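Local atomic coordinates of glycoside hydrolase, GH17 family (Formosa sp. Hel1_33_131, PDB entry 6FCG), a protein that probably hydrolyses internal beta-1,3-glucosidic bonds of laminarin, as an endo-laminarinase of glycoside hydrolase family 17. Residues A[123-128]-A[132-137]. Sequence-based numbering, arbitrary orientation.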
loop_
_atom_site.group_PDB
_atom_site.type_symbol
_atom_site.label_atom_id
_atom_site.label_comp_id
_atom_site.label_asym_id
_atom_site.label_seq_id
_atom_site.Cartn_x
_atom_site.Cartn_y
_atom_site.Cartn_z
ATOM N N ILE A 123 8.105 -36.634 -17.830
ATOM C CA ILE A 123 9.071 -36.202 -18.822
ATOM C C ILE A 123 9.715 -34.885 -18.403
ATOM O O ILE A 123 9.024 -33.912 -18.072
ATOM C CB ILE A 123 8.350 -36.012 -20.161
ATOM C CG1 ILE A 123 7.800 -37.351 -20.651
ATOM C CG2 ILE A 123 9.262 -35.400 -21.202
ATOM C CD1 ILE A 123 8.833 -38.409 -21.022
ATOM N N ASP A 124 11.041 -34.858 -18.462
ATOM C CA ASP A 124 11.847 -33.679 -18.143
ATOM C C ASP A 124 12.681 -33.229 -19.328
ATOM O O ASP A 124 13.059 -34.037 -20.169
ATOM C CB ASP A 124 12.820 -34.029 -17.031
ATOM C CG ASP A 124 12.171 -34.082 -15.657
ATOM O OD1 ASP A 124 11.199 -33.340 -15.402
ATOM O OD2 ASP A 124 12.694 -34.839 -14.797
ATOM N N CYS A 125 12.984 -31.944 -19.349
ATOM C CA CYS A 125 14.010 -31.368 -20.189
ATOM C C CYS A 125 15.364 -31.567 -19.549
ATOM O O CYS A 125 15.462 -31.943 -18.384
ATOM C CB CYS A 125 13.767 -29.868 -20.359
ATOM S SG CYS A 125 14.209 -28.787 -18.947
ATOM N N LYS A 126 16.415 -31.311 -20.320
ATOM C CA LYS A 126 17.784 -31.481 -19.840
ATOM C C LYS A 126 18.091 -30.619 -18.602
ATOM O O LYS A 126 17.809 -29.427 -18.589
ATOM C CB LYS A 126 18.785 -31.154 -20.931
ATOM C CG LYS A 126 20.229 -31.483 -20.554
ATOM C CD LYS A 126 21.150 -31.112 -21.698
ATOM C CE LYS A 126 22.551 -31.649 -21.476
ATOM N NZ LYS A 126 23.518 -30.722 -22.144
ATOM N N ASN A 127 18.676 -31.266 -17.585
ATOM C CA ASN A 127 19.057 -30.641 -16.309
ATOM C C ASN A 127 17.934 -30.191 -15.402
ATOM O O ASN A 127 18.178 -29.639 -14.342
ATOM C CB ASN A 127 20.079 -29.486 -16.485
ATOM C CG ASN A 127 21.417 -29.925 -17.073
ATOM O OD1 ASN A 127 22.127 -29.114 -17.670
ATOM N ND2 ASN A 127 21.808 -31.165 -16.843
ATOM N N ALA A 128 16.703 -30.511 -15.735
ATOM C CA ALA A 128 15.612 -30.318 -14.787
ATOM C C ALA A 128 15.927 -30.908 -13.402
ATOM O O ALA A 128 16.515 -31.968 -13.280
ATOM C CB ALA A 128 14.350 -30.955 -15.322
ATOM N N GLN A 132 22.363 -27.336 -12.678
ATOM C CA GLN A 132 22.963 -27.067 -13.962
ATOM C C GLN A 132 22.004 -26.266 -14.877
ATOM O O GLN A 132 20.804 -26.306 -14.690
ATOM C CB GLN A 132 23.354 -28.408 -14.656
ATOM C CG GLN A 132 24.583 -29.148 -14.113
ATOM C CD GLN A 132 25.759 -28.240 -13.799
ATOM O OE1 GLN A 132 26.419 -27.733 -14.718
ATOM N NE2 GLN A 132 26.015 -28.008 -12.505
ATOM N N PRO A 133 22.536 -25.567 -15.891
ATOM C CA PRO A 133 21.662 -24.782 -16.764
ATOM C C PRO A 133 20.591 -25.602 -17.501
ATOM O O PRO A 133 20.932 -26.578 -18.152
ATOM C CB PRO A 133 22.625 -24.162 -17.792
ATOM C CG PRO A 133 23.990 -24.329 -17.229
ATOM C CD PRO A 133 23.955 -25.447 -16.257
ATOM N N LEU A 134 19.328 -25.201 -17.405
ATOM C CA LEU A 134 18.253 -25.888 -18.108
ATOM C C LEU A 134 18.350 -25.665 -19.605
ATOM O O LEU A 134 18.789 -24.598 -20.057
ATOM C CB LEU A 134 16.891 -25.372 -17.660
ATOM C CG LEU A 134 16.504 -25.545 -16.207
ATOM C CD1 LEU A 134 15.152 -24.917 -15.944
ATOM C CD2 LEU A 134 16.453 -26.989 -15.807
ATOM N N ASN A 135 17.990 -26.693 -20.375
ATOM C CA ASN A 135 17.868 -26.580 -21.825
ATOM C C ASN A 135 16.547 -27.202 -22.243
ATOM O O ASN A 135 16.404 -28.423 -22.262
ATOM C CB ASN A 135 19.037 -27.263 -22.525
ATOM C CG ASN A 135 19.048 -27.038 -24.030
ATOM O OD1 ASN A 135 18.117 -26.491 -24.625
ATOM N ND2 ASN A 135 20.086 -27.520 -24.657
ATOM N N HIS A 136 15.594 -26.341 -22.592
ATOM C CA HIS A 136 14.260 -26.777 -22.974
ATOM C C HIS A 136 14.178 -27.306 -24.399
ATOM O O HIS A 136 13.101 -27.705 -24.848
ATOM C CB HIS A 136 13.271 -25.636 -22.798
ATOM C CG HIS A 136 13.153 -25.158 -21.384
ATOM N ND1 HIS A 136 12.543 -25.900 -20.405
ATOM C CD2 HIS A 136 13.550 -24.006 -20.797
ATOM C CE1 HIS A 136 12.592 -25.240 -19.266
ATOM N NE2 HIS A 136 13.188 -24.083 -19.479
ATOM N N HIS A 137 15.294 -27.279 -25.127
ATOM C CA HIS A 137 15.362 -27.892 -26.454
ATOM C C HIS A 137 16.090 -29.221 -26.463
ATOM O O HIS A 137 16.268 -29.783 -27.514
ATOM C CB HIS A 137 15.960 -26.891 -27.459
ATOM C CG HIS A 137 15.129 -25.655 -27.585
ATOM N ND1 HIS A 137 14.039 -25.550 -28.434
ATOM C CD2 HIS A 137 15.185 -24.493 -26.888
ATOM C CE1 HIS A 137 13.486 -24.355 -28.275
ATOM N NE2 HIS A 137 14.153 -23.702 -27.339
#
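Lys-126 and Asn-135 form a single antiparallel bridge between the two segments, a hydrogen-bonded pair at the surface of the long loop that joins strand 116-121 of the TIM barrel to helix 143-156. Asn-135 N gives the sound bond, reaching Lys-126 O at 3.3 Å with an angle of 165° at the hydrogen; the return bond from Lys-126 N to Asn-135 O is weak. Lys-126 is also the second residue of a type II turn from Cys-125 to Ala-128, which turns Asn-127 toward the other segment. Asn-127 CG, anti to its own carbonyl carbon (chi1 -63°), lies 3.4 Å from Gln-132 CB, the two amide planes nearly perpendicular. An alanine here would keep the CB beside Pro-133 O but would probably leave a gap against Gln-132 CB. Leu-134 CD2 lies under the turn, 3.5 Å from Asn-127 O, and also borders Cys-125 SG. Cys-125 SG sits obliquely by the His-136 ring, 4.3 Å from its centroid, while His-136 ND1 is hydrogen-bonded to Phe-179 O. A second subunit meets this edge, its Ser-283 OG hydrogen-bonded to Leu-134 O. Asn-135 begins an Asx turn, its OD1 accepting from His-137 N at 3.0 Å, with the donor above the carbonyl plane.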